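Local coordinates for pullulanase (Bacillus acidopullulyticus, PDB 2WAN), which is a starch-debranching glycoside hydrolase that cleaves the alpha-1,6-glucosidic linkages of pullulan and related branched polysaccharides, at residues W376-Q381 with A391-A396; G315-N320 with S328-A333; S337-L342 with Y380-N385; V491-S496 with P511-V516. All coordinates share one frame; numbering follows the deposited sequence.

Contact 1: residues W376-Q381 with A391-A396. With SO4 (sulfate ion), chain K.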
# COMPACT_ATOMS: atom_id res chain seq x y z
N TRP A 376 7.95 18.57 -28.48
CA TRP A 376 6.75 18.17 -29.23
C TRP A 376 5.76 17.47 -28.28
O TRP A 376 6.16 16.97 -27.22
CB TRP A 376 7.11 17.22 -30.37
CG TRP A 376 7.62 17.93 -31.58
CD1 TRP A 376 8.76 18.68 -31.68
CD2 TRP A 376 7.01 17.94 -32.88
NE1 TRP A 376 8.90 19.17 -32.96
CE2 TRP A 376 7.84 18.74 -33.72
CE3 TRP A 376 5.85 17.37 -33.42
CZ2 TRP A 376 7.54 18.97 -35.07
CZ3 TRP A 376 5.55 17.60 -34.77
CH2 TRP A 376 6.40 18.39 -35.57
N TYR A 377 4.49 17.44 -28.68
CA TYR A 377 3.45 16.78 -27.88
C TYR A 377 2.91 15.57 -28.63
O TYR A 377 2.97 15.52 -29.87
CB TYR A 377 2.32 17.76 -27.52
CG TYR A 377 2.80 18.90 -26.64
CD1 TYR A 377 3.36 20.07 -27.20
CD2 TYR A 377 2.73 18.81 -25.25
CE1 TYR A 377 3.81 21.12 -26.40
CE2 TYR A 377 3.18 19.85 -24.43
CZ TYR A 377 3.72 21.00 -25.01
OH TYR A 377 4.16 22.03 -24.19
N TYR A 378 2.38 14.60 -27.91
CA TYR A 378 1.85 13.42 -28.59
C TYR A 378 0.75 12.70 -27.82
O TYR A 378 0.56 12.89 -26.61
CB TYR A 378 2.97 12.41 -28.92
CG TYR A 378 3.53 11.57 -27.76
CD1 TYR A 378 4.32 12.16 -26.77
CD2 TYR A 378 3.30 10.19 -27.70
CE1 TYR A 378 4.86 11.39 -25.73
CE2 TYR A 378 3.84 9.40 -26.66
CZ TYR A 378 4.62 10.01 -25.69
OH TYR A 378 5.18 9.28 -24.69
N LEU A 379 0.01 11.91 -28.58
CA LEU A 379 -1.00 11.01 -28.05
C LEU A 379 -0.93 9.71 -28.83
O LEU A 379 -0.43 9.69 -29.98
CB LEU A 379 -2.40 11.59 -28.25
CG LEU A 379 -2.83 12.77 -27.38
CD1 LEU A 379 -4.13 13.39 -27.88
CD2 LEU A 379 -2.95 12.33 -25.91
N TYR A 380 -1.41 8.63 -28.21
CA TYR A 380 -1.71 7.39 -28.95
C TYR A 380 -3.18 7.33 -29.31
O TYR A 380 -4.05 7.65 -28.51
CB TYR A 380 -1.33 6.13 -28.14
CG TYR A 380 0.14 6.04 -27.79
CD1 TYR A 380 1.12 6.09 -28.79
CD2 TYR A 380 0.56 5.85 -26.47
CE1 TYR A 380 2.48 6.00 -28.48
CE2 TYR A 380 1.91 5.73 -26.15
CZ TYR A 380 2.86 5.83 -27.15
OH TYR A 380 4.19 5.74 -26.84
N GLN A 381 -3.46 6.92 -30.55
CA GLN A 381 -4.82 6.69 -30.99
C GLN A 381 -5.01 5.18 -31.12
O GLN A 381 -4.35 4.52 -31.93
CB GLN A 381 -5.07 7.43 -32.30
CG GLN A 381 -6.53 7.33 -32.78
CD GLN A 381 -6.77 8.12 -34.05
OE1 GLN A 381 -7.37 9.18 -34.02
NE2 GLN A 381 -6.28 7.61 -35.17
N ALA A 391 -5.17 8.47 -26.06
CA ALA A 391 -4.68 8.35 -24.69
C ALA A 391 -3.29 8.98 -24.57
O ALA A 391 -2.50 8.96 -25.52
CB ALA A 391 -4.64 6.88 -24.27
N VAL A 392 -3.04 9.56 -23.41
CA VAL A 392 -1.69 9.99 -23.04
C VAL A 392 -0.89 8.74 -22.67
O VAL A 392 -1.39 7.83 -22.00
CB VAL A 392 -1.74 11.03 -21.87
CG1 VAL A 392 -0.31 11.41 -21.38
CG2 VAL A 392 -2.52 12.27 -22.28
N ASP A 393 0.35 8.67 -23.15
CA ASP A 393 1.27 7.61 -22.80
C ASP A 393 1.39 7.47 -21.27
O ASP A 393 1.80 8.42 -20.62
CB ASP A 393 2.64 7.95 -23.38
CG ASP A 393 3.58 6.76 -23.43
OD1 ASP A 393 3.41 5.82 -22.64
OD2 ASP A 393 4.50 6.76 -24.30
N PRO A 394 1.04 6.29 -20.70
CA PRO A 394 1.23 6.09 -19.25
C PRO A 394 2.68 6.30 -18.80
O PRO A 394 2.93 6.58 -17.62
CB PRO A 394 0.82 4.62 -19.05
CG PRO A 394 -0.21 4.39 -20.11
CD PRO A 394 0.39 5.11 -21.32
N TYR A 395 3.61 6.16 -19.74
CA TYR A 395 5.03 6.36 -19.46
C TYR A 395 5.55 7.77 -19.76
O TYR A 395 6.75 7.99 -19.66
CB TYR A 395 5.88 5.32 -20.22
CG TYR A 395 5.90 3.94 -19.59
CD1 TYR A 395 4.81 3.07 -19.71
CD2 TYR A 395 7.02 3.51 -18.86
CE1 TYR A 395 4.83 1.79 -19.14
CE2 TYR A 395 7.05 2.23 -18.26
CZ TYR A 395 5.94 1.38 -18.42
OH TYR A 395 5.94 0.14 -17.83
N ALA A 396 4.68 8.72 -20.14
CA ALA A 396 5.12 10.09 -20.42
C ALA A 396 5.82 10.68 -19.20
O ALA A 396 5.37 10.46 -18.06
CB ALA A 396 3.91 10.98 -20.80
S SO4 K . 11.30 21.58 -35.01
O1 SO4 K . 12.65 21.02 -34.91
O2 SO4 K . 10.64 20.97 -36.17
O3 SO4 K . 11.37 23.03 -35.17
O4 SO4 K . 10.56 21.20 -33.79
O HOH W 1 1.41 10.84 -24.81

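Contact 2: residues G315-N320 with S328-A333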
# COMPACT_ATOMS: atom_id res chain seq x y z
N GLY A 315 10.93 -5.63 -22.17
CA GLY A 315 11.88 -4.56 -22.52
C GLY A 315 11.76 -3.35 -21.60
O GLY A 315 10.75 -3.17 -20.92
N ASN A 316 12.79 -2.50 -21.60
CA ASN A 316 12.85 -1.34 -20.71
C ASN A 316 12.52 -0.02 -21.42
O ASN A 316 12.79 1.05 -20.89
CB ASN A 316 14.24 -1.25 -20.05
CG ASN A 316 15.37 -1.07 -21.08
OD1 ASN A 316 15.13 -0.81 -22.27
ND2 ASN A 316 16.61 -1.22 -20.63
N ASP A 317 11.90 -0.12 -22.61
CA ASP A 317 11.69 1.02 -23.49
C ASP A 317 10.22 1.44 -23.68
O ASP A 317 9.90 2.17 -24.63
CB ASP A 317 12.36 0.79 -24.86
CG ASP A 317 11.72 -0.35 -25.63
OD1 ASP A 317 11.17 -1.28 -25.00
OD2 ASP A 317 11.77 -0.31 -26.88
N LEU A 318 9.31 0.99 -22.81
CA LEU A 318 7.95 1.53 -22.90
C LEU A 318 7.97 3.06 -22.68
O LEU A 318 8.69 3.57 -21.81
CB LEU A 318 6.96 0.83 -21.96
CG LEU A 318 6.68 -0.66 -22.26
CD1 LEU A 318 5.72 -1.24 -21.20
CD2 LEU A 318 6.11 -0.85 -23.66
N GLY A 319 7.18 3.76 -23.49
CA GLY A 319 7.15 5.22 -23.48
C GLY A 319 7.86 5.81 -24.68
O GLY A 319 7.86 5.21 -25.76
N ASN A 320 8.45 6.99 -24.50
CA ASN A 320 9.27 7.59 -25.57
C ASN A 320 10.73 7.65 -25.14
O ASN A 320 11.04 7.85 -23.96
CB ASN A 320 8.75 8.97 -26.00
CG ASN A 320 8.88 10.03 -24.90
OD1 ASN A 320 7.95 10.22 -24.09
ND2 ASN A 320 10.01 10.71 -24.87
N SER A 328 11.97 7.21 -30.34
CA SER A 328 11.26 5.94 -30.48
C SER A 328 10.14 5.85 -29.46
O SER A 328 10.30 6.29 -28.31
CB SER A 328 12.22 4.76 -30.28
OG SER A 328 13.22 4.77 -31.28
N PHE A 329 9.02 5.26 -29.89
CA PHE A 329 7.81 5.15 -29.08
C PHE A 329 7.46 3.68 -28.98
O PHE A 329 7.66 2.92 -29.93
CB PHE A 329 6.65 5.91 -29.71
CG PHE A 329 6.93 7.38 -29.93
CD1 PHE A 329 7.66 7.82 -31.03
CD2 PHE A 329 6.44 8.33 -29.02
CE1 PHE A 329 7.91 9.18 -31.23
CE2 PHE A 329 6.67 9.70 -29.22
CZ PHE A 329 7.42 10.13 -30.33
N ARG A 330 6.96 3.27 -27.81
CA ARG A 330 6.48 1.91 -27.63
C ARG A 330 5.38 1.88 -26.59
O ARG A 330 5.51 2.50 -25.53
CB ARG A 330 7.60 0.93 -27.24
CG ARG A 330 7.15 -0.55 -27.37
CD ARG A 330 8.21 -1.54 -26.94
NE ARG A 330 9.37 -1.59 -27.84
CZ ARG A 330 9.50 -2.45 -28.86
NH1 ARG A 330 8.54 -3.32 -29.13
NH2 ARG A 330 10.59 -2.42 -29.61
N VAL A 331 4.29 1.18 -26.93
CA VAL A 331 3.12 1.07 -26.05
C VAL A 331 2.60 -0.37 -26.07
O VAL A 331 2.61 -1.02 -27.12
CB VAL A 331 1.99 2.08 -26.45
CG1 VAL A 331 1.45 1.79 -27.87
CG2 VAL A 331 0.85 2.10 -25.42
N TRP A 332 2.15 -0.85 -24.90
CA TRP A 332 1.58 -2.19 -24.79
C TRP A 332 0.07 -2.13 -25.01
O TRP A 332 -0.65 -1.52 -24.22
CB TRP A 332 1.91 -2.79 -23.41
CG TRP A 332 1.54 -4.26 -23.27
CD1 TRP A 332 2.10 -5.32 -23.94
CD2 TRP A 332 0.55 -4.81 -22.40
NE1 TRP A 332 1.50 -6.50 -23.54
CE2 TRP A 332 0.55 -6.21 -22.59
CE3 TRP A 332 -0.34 -4.25 -21.46
CZ2 TRP A 332 -0.31 -7.07 -21.87
CZ3 TRP A 332 -1.19 -5.09 -20.76
CH2 TRP A 332 -1.17 -6.49 -20.97
N ALA A 333 -0.41 -2.75 -26.09
CA ALA A 333 -1.84 -2.72 -26.41
C ALA A 333 -2.22 -4.03 -27.12
O ALA A 333 -2.51 -4.03 -28.32
CB ALA A 333 -2.19 -1.52 -27.27

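Contact 3: residues S337-L342 with Y380-N385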
# COMPACT_ATOMS: atom_id res chain seq x y z
N SER A 337 -6.63 -3.43 -32.52
CA SER A 337 -6.54 -3.77 -33.95
C SER A 337 -5.64 -2.78 -34.69
O SER A 337 -5.06 -3.10 -35.73
CB SER A 337 -7.93 -3.80 -34.59
OG SER A 337 -8.58 -2.54 -34.52
N ASN A 338 -5.54 -1.57 -34.14
CA ASN A 338 -4.68 -0.53 -34.70
C ASN A 338 -4.22 0.44 -33.63
O ASN A 338 -5.00 0.78 -32.73
CB ASN A 338 -5.43 0.25 -35.79
CG ASN A 338 -4.49 1.01 -36.70
OD1 ASN A 338 -3.31 0.69 -36.79
ND2 ASN A 338 -5.01 2.03 -37.38
N VAL A 339 -2.97 0.89 -33.74
CA VAL A 339 -2.47 2.00 -32.92
C VAL A 339 -1.75 3.01 -33.82
O VAL A 339 -0.87 2.63 -34.59
CB VAL A 339 -1.52 1.55 -31.78
CG1 VAL A 339 -1.11 2.76 -30.92
CG2 VAL A 339 -2.16 0.49 -30.89
N GLN A 340 -2.15 4.27 -33.73
CA GLN A 340 -1.45 5.34 -34.43
C GLN A 340 -0.83 6.32 -33.44
O GLN A 340 -1.35 6.52 -32.33
CB GLN A 340 -2.42 6.07 -35.35
CG GLN A 340 -3.01 5.15 -36.41
CD GLN A 340 -3.58 5.93 -37.58
OE1 GLN A 340 -4.79 6.04 -37.72
NE2 GLN A 340 -2.70 6.47 -38.41
N LEU A 341 0.28 6.92 -33.85
CA LEU A 341 0.93 8.02 -33.12
C LEU A 341 0.42 9.36 -33.65
O LEU A 341 0.50 9.62 -34.87
CB LEU A 341 2.46 7.92 -33.28
CG LEU A 341 3.33 9.02 -32.65
CD1 LEU A 341 3.27 8.92 -31.11
CD2 LEU A 341 4.77 8.91 -33.14
N LEU A 342 -0.07 10.21 -32.75
CA LEU A 342 -0.49 11.57 -33.10
C LEU A 342 0.54 12.53 -32.55
O LEU A 342 0.78 12.57 -31.34
CB LEU A 342 -1.89 11.90 -32.54
CG LEU A 342 -3.02 10.89 -32.84
CD1 LEU A 342 -4.36 11.38 -32.28
CD2 LEU A 342 -3.12 10.68 -34.33
N TYR A 380 -1.41 8.63 -28.21
CA TYR A 380 -1.71 7.39 -28.95
C TYR A 380 -3.18 7.33 -29.31
O TYR A 380 -4.05 7.65 -28.51
CB TYR A 380 -1.33 6.13 -28.14
CG TYR A 380 0.14 6.04 -27.79
CD1 TYR A 380 1.12 6.09 -28.79
CD2 TYR A 380 0.56 5.85 -26.47
CE1 TYR A 380 2.48 6.00 -28.48
CE2 TYR A 380 1.91 5.73 -26.15
CZ TYR A 380 2.86 5.83 -27.15
OH TYR A 380 4.19 5.74 -26.84
N GLN A 381 -3.46 6.92 -30.55
CA GLN A 381 -4.82 6.69 -30.99
C GLN A 381 -5.01 5.18 -31.12
O GLN A 381 -4.35 4.52 -31.93
CB GLN A 381 -5.07 7.43 -32.30
CG GLN A 381 -6.53 7.33 -32.78
CD GLN A 381 -6.77 8.12 -34.05
OE1 GLN A 381 -7.37 9.18 -34.02
NE2 GLN A 381 -6.28 7.61 -35.17
N VAL A 382 -5.88 4.64 -30.27
CA VAL A 382 -5.97 3.20 -30.09
C VAL A 382 -7.35 2.71 -30.49
O VAL A 382 -8.36 3.17 -29.94
CB VAL A 382 -5.70 2.79 -28.61
CG1 VAL A 382 -5.74 1.28 -28.46
CG2 VAL A 382 -4.35 3.33 -28.12
N THR A 383 -7.38 1.78 -31.44
CA THR A 383 -8.61 1.14 -31.87
C THR A 383 -8.70 -0.24 -31.22
O THR A 383 -7.85 -1.11 -31.46
CB THR A 383 -8.69 1.01 -33.42
OG1 THR A 383 -8.58 2.33 -34.00
CG2 THR A 383 -10.02 0.37 -33.83
N VAL A 384 -9.72 -0.44 -30.40
CA VAL A 384 -9.98 -1.74 -29.80
C VAL A 384 -11.37 -2.21 -30.16
O VAL A 384 -12.36 -1.56 -29.79
CB VAL A 384 -9.85 -1.70 -28.26
CG1 VAL A 384 -10.36 -3.00 -27.66
CG2 VAL A 384 -8.40 -1.47 -27.86
N ASN A 385 -11.45 -3.33 -30.87
CA ASN A 385 -12.72 -3.87 -31.31
C ASN A 385 -13.57 -2.78 -31.97
O ASN A 385 -13.19 -2.23 -33.00
CB ASN A 385 -13.46 -4.49 -30.13
CG ASN A 385 -14.45 -5.54 -30.55
OD1 ASN A 385 -14.57 -5.86 -31.74
ND2 ASN A 385 -15.18 -6.10 -29.59
O HOH W 2 -8.12 2.35 -36.98

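Contact 4: residues V491-S496 with P511-V516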
# COMPACT_ATOMS: atom_id res chain seq x y z
N VAL A 491 3.28 13.94 -4.95
CA VAL A 491 3.77 14.85 -6.01
C VAL A 491 3.74 14.21 -7.42
O VAL A 491 4.18 14.83 -8.38
CB VAL A 491 5.17 15.44 -5.68
CG1 VAL A 491 5.14 16.23 -4.35
CG2 VAL A 491 6.27 14.34 -5.69
N GLU A 492 3.25 12.98 -7.54
CA GLU A 492 2.94 12.44 -8.88
C GLU A 492 1.62 13.05 -9.34
O GLU A 492 0.63 13.04 -8.60
CB GLU A 492 2.86 10.92 -8.89
CG GLU A 492 4.18 10.26 -8.53
CD GLU A 492 4.12 8.75 -8.43
OE1 GLU A 492 3.00 8.18 -8.35
OE2 GLU A 492 5.22 8.14 -8.41
N GLU A 493 1.63 13.59 -10.57
CA GLU A 493 0.49 14.29 -11.17
C GLU A 493 -0.88 13.65 -10.89
O GLU A 493 -1.12 12.48 -11.21
CB GLU A 493 0.67 14.38 -12.69
CG GLU A 493 -0.43 15.18 -13.40
CD GLU A 493 -0.26 16.68 -13.31
OE1 GLU A 493 0.74 17.16 -12.74
OE2 GLU A 493 -1.17 17.40 -13.78
N PHE A 494 -1.75 14.45 -10.30
CA PHE A 494 -3.10 14.02 -9.96
C PHE A 494 -4.17 14.88 -10.65
O PHE A 494 -3.89 15.97 -11.15
CB PHE A 494 -3.29 13.92 -8.43
CG PHE A 494 -2.86 15.14 -7.66
CD1 PHE A 494 -3.74 16.22 -7.50
CD2 PHE A 494 -1.59 15.22 -7.06
CE1 PHE A 494 -3.37 17.35 -6.77
CE2 PHE A 494 -1.22 16.35 -6.32
CZ PHE A 494 -2.10 17.42 -6.18
N ASN A 495 -5.40 14.38 -10.65
CA ASN A 495 -6.46 14.97 -11.48
C ASN A 495 -7.24 16.14 -10.85
O ASN A 495 -7.82 16.96 -11.58
CB ASN A 495 -7.42 13.85 -11.91
CG ASN A 495 -8.43 14.32 -12.95
OD1 ASN A 495 -8.06 14.60 -14.11
ND2 ASN A 495 -9.69 14.43 -12.54
N SER A 496 -7.24 16.22 -9.51
CA SER A 496 -8.20 17.07 -8.79
C SER A 496 -7.93 18.57 -8.87
O SER A 496 -8.82 19.39 -8.58
CB SER A 496 -8.32 16.61 -7.33
OG SER A 496 -7.03 16.39 -6.75
N PRO A 511 -4.31 9.95 -8.47
CA PRO A 511 -3.26 10.04 -9.50
C PRO A 511 -3.77 9.86 -10.93
O PRO A 511 -4.73 9.11 -11.19
CB PRO A 511 -2.30 8.91 -9.13
CG PRO A 511 -3.15 7.94 -8.38
CD PRO A 511 -4.13 8.76 -7.61
N ARG A 512 -3.12 10.56 -11.85
CA ARG A 512 -3.45 10.47 -13.27
C ARG A 512 -2.22 10.18 -14.13
O ARG A 512 -2.29 9.33 -15.03
CB ARG A 512 -4.10 11.78 -13.76
CG ARG A 512 -4.58 11.78 -15.24
CD ARG A 512 -5.22 13.13 -15.59
NE ARG A 512 -4.21 14.18 -15.58
CZ ARG A 512 -4.41 15.44 -15.25
NH1 ARG A 512 -5.62 15.88 -14.90
NH2 ARG A 512 -3.39 16.29 -15.27
N ASN A 513 -1.13 10.90 -13.88
CA ASN A 513 0.12 10.70 -14.66
C ASN A 513 1.26 10.35 -13.69
O ASN A 513 1.90 11.23 -13.11
CB ASN A 513 0.47 11.92 -15.54
CG ASN A 513 -0.72 12.39 -16.37
OD1 ASN A 513 -0.99 11.89 -17.49
ND2 ASN A 513 -1.45 13.33 -15.83
N TYR A 514 1.49 9.06 -13.51
CA TYR A 514 2.36 8.58 -12.44
C TYR A 514 3.82 9.02 -12.53
O TYR A 514 4.52 9.05 -11.51
CB TYR A 514 2.31 7.06 -12.32
CG TYR A 514 1.02 6.52 -11.72
CD1 TYR A 514 0.83 6.52 -10.33
CD2 TYR A 514 0.02 5.99 -12.53
CE1 TYR A 514 -0.33 6.02 -9.77
CE2 TYR A 514 -1.16 5.49 -11.97
CZ TYR A 514 -1.31 5.51 -10.58
OH TYR A 514 -2.46 5.02 -10.00
N ASN A 515 4.28 9.35 -13.74
CA ASN A 515 5.70 9.63 -13.95
C ASN A 515 6.01 11.10 -14.23
O ASN A 515 7.07 11.44 -14.77
CB ASN A 515 6.22 8.72 -15.06
CG ASN A 515 6.03 7.28 -14.69
OD1 ASN A 515 6.56 6.83 -13.67
ND2 ASN A 515 5.21 6.56 -15.46
N VAL A 516 5.07 11.95 -13.83
CA VAL A 516 5.14 13.41 -14.04
C VAL A 516 4.95 14.10 -12.69
O VAL A 516 4.05 13.73 -11.94
CB VAL A 516 4.02 13.90 -15.01
CG1 VAL A 516 4.05 15.42 -15.20
CG2 VAL A 516 4.08 13.16 -16.39
O HOH W 3 -6.60 18.42 -13.70

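Contact 1: residues W376-Q381 with A391-A396
Two tyrosine hydroxyls share one carboxylate oxygen: Tyr378 OH donates to Asp393 OD2 at 2.6 Å, and Tyr380 OH donates to the same Asp393 OD2 at 2.8 Å. They reach it from opposite faces of the carboxylate plane, Tyr378 OH on the anti side but tilted 29° from the plane and Tyr380 OH from well above it. Asp393 CG stands anti to the backbone N (chi1 -164°), which brings CG to the side of the two phenols. The second oxygen also works: Asp393 OD1 accepts from Tyr395 N at 2.9 Å, forming an Asx turn where a type I beta turn runs to Ala396. An alanine here would probably leave both buried phenol hydroxyls without their common acceptor and the turn less firmly held.

Just before the turn, Tyr380 and Ala391 form one antiparallel hydrogen-bonded pair, Tyr380 N to Ala391 O at 2.9 Å and Ala391 N to Tyr380 O at 2.8 Å. A water over the centre of one face of the Tyr378 ring links Tyr378 O to Asp393 N.

Apolar contact is slight, Leu379 CD2 touching Val392 CG2 at 3.7 Å, while the small Ala391 packs against helix 564-568.

With three donors around it in a buried setting, the Asp393 carboxylate is likely to stay ionised, tying the tyrosines of strand 377-383 to the turn that leaves the sheet.

Contact 2: residues G315-N320 with S328-A333
In the beta hairpin of strands 319-322 and 326-332, Gly319 and Arg330 face each other as an antiparallel hydrogen-bonded pair. Gly319 N donates to Arg330 O at 2.9 Å, almost straight at 173°, and Arg330 N returns a bond to Gly319 O at 3.0 Å. Gly319 has a positive phi, and a CB at these backbone angles would be jammed against the carbonyl oxygen of Leu318, which explains the glycine. The next pair, Asn320 with Phe329, is non-hydrogen-bonded; Phe329 CA offers a CA-H...O contact to Gly319 O at 3.3 Å, and Asn320 CA makes another to Ser328 O.

The hairpin belongs to the carbohydrate-binding module 48 region, whose family fold is an immunoglobulin-like beta sandwich, and a salt bridge ties the loop just before the first strand to the second strand. Arg330 NE donates to Asp317 OD2 at 2.9 Å, meeting it on the syn side, 30° out of the carboxylate plane. The arginine chain is bent at chi3 (-69°), and the guanidinium and carboxylate planes lie 44° apart. Both ends have second partners: Asp317 OD1 bonds to Tyr313 OH, and Arg330 NH1 to Thr364 and Ser360, so the long arginine, with several N-H donors, can bind the hairpin to its surroundings.

Leu318 lays its CD2 against the aliphatic part of that arginine, at 3.9 Å from Arg330 CG. Its side chain also meets Met598 and Lys601 of helix 597-614. On the face of the sheet that carries Asn320 and Phe329, Asn320 CB approaches Phe329 CD2 at 3.9 Å, while the Phe329 ring meets Tyr378 edge-to-face.

Contact 3: residues S337-L342 with Y380-N385
Strands 338-342 and 380-383 run antiparallel, their axes 4.7 Å apart at closest approach and 164° between their directions, with Gln340 and Gln381 exchanging two backbone bonds: Gln381 N to Gln340 O at 2.8 Å and Gln340 N to Gln381 O at 2.9 Å. At the far end Thr383 N donates to Asn338 O, and Ser337 N donates to Thr383 O at 2.8 Å; Ser337 and Asn338 both face Thr383, a classic beta bulge.

The side chains divide by face. Polar Asn338, Gln340, Gln381 and Thr383 share the more open one, where the two glutamines lie side by side, pointing the same way. One water links Asn338 ND2 to Thr383 OG1, whose further partners are Glu356 and Thr388 respectively. Apolar groups take the buried face: Val339 CG1 meets Val382 CG2 at 4.3 Å, and Leu341 CD1 touches Tyr380 CE1, obliquely to the ring, at 4.0 Å.

Strand 353-359 pairs with the other edge of strand 338-344, and strand 388-391 with strand 377-383. Against the buried face, Phe329 and Val331 of strand 326-332 pack on Leu341, Val339 and Tyr380, with strand 364-370 beside them.

Contact 4: residues V491-S496 with P511-V516
Arg512 reaches across to Glu493 and Asn495, and its course explains the contact. Arg512 CB lies 4.0 Å from Glu493 O. Its CG stands anti to the backbone N (chi1 -176°), and Arg512 CD comes to 3.5 Å from Asn495 OD1. A bend at chi3 (68°) follows. At the tip, Arg512 NH1 donates to Asn495 OD1 at 2.9 Å, the oxygen lying at the guanidinium edge, and also donates to a water held by Asn495 O. Arg512 NH2 forms a salt bridge with Glu493 OE2 at 2.9 Å, while Phe494 O lies over one face, toward the rim. Glu499 brings a like charge close to Glu493 OE2; an alanine at Arg512 would probably leave that oxygen without its salt-bridge partner beside this charge, and Asn495 OD1 without its donor.

The backbones are joined as well. Glu493 O accepts from both Arg512 N (2.8 Å) and Asn513 N (3.1 Å), and Glu493 N donates to Val516 O at 2.8 Å. A glutamate suits position 493 because its other oxygen, OE1, serves Arg530 and the backbone N of Gly519. Glu492 OE1 sits at the edge of the Tyr514 ring.

Short, weakly bonded strands 492-494 and 511-513 form a two-stranded unit after barrel strand 485-488 and before helix 529-543, an excursion of the kind that elaborates the beta-to-alpha loops of alpha-amylase-type TIM barrels.

Overall arrangement
Contacts 1, 2 and 3 all belong to the antiparallel strands of the carbohydrate-binding module 48 region, their centres 11 to 14 Å apart; contacts 1 and 3 share strand 377-383 and its residues Tyr380 and Gln381. Along the chain the hairpin of contact 2 closes first, then contact 3 pairs 337-342 with 380-385, and contact 1 opens on the strand where contact 3 ends and runs on to 396. Contact 4 comes later, in the catalytic-domain range, beside the parallel eight-stranded barrel. It touches contact 1, centres about 14 Å apart, where Pro394 O meets Asn515 ND2, but not contacts 2 or 3. The 391-396 segment thus helps join module and barrel into one body.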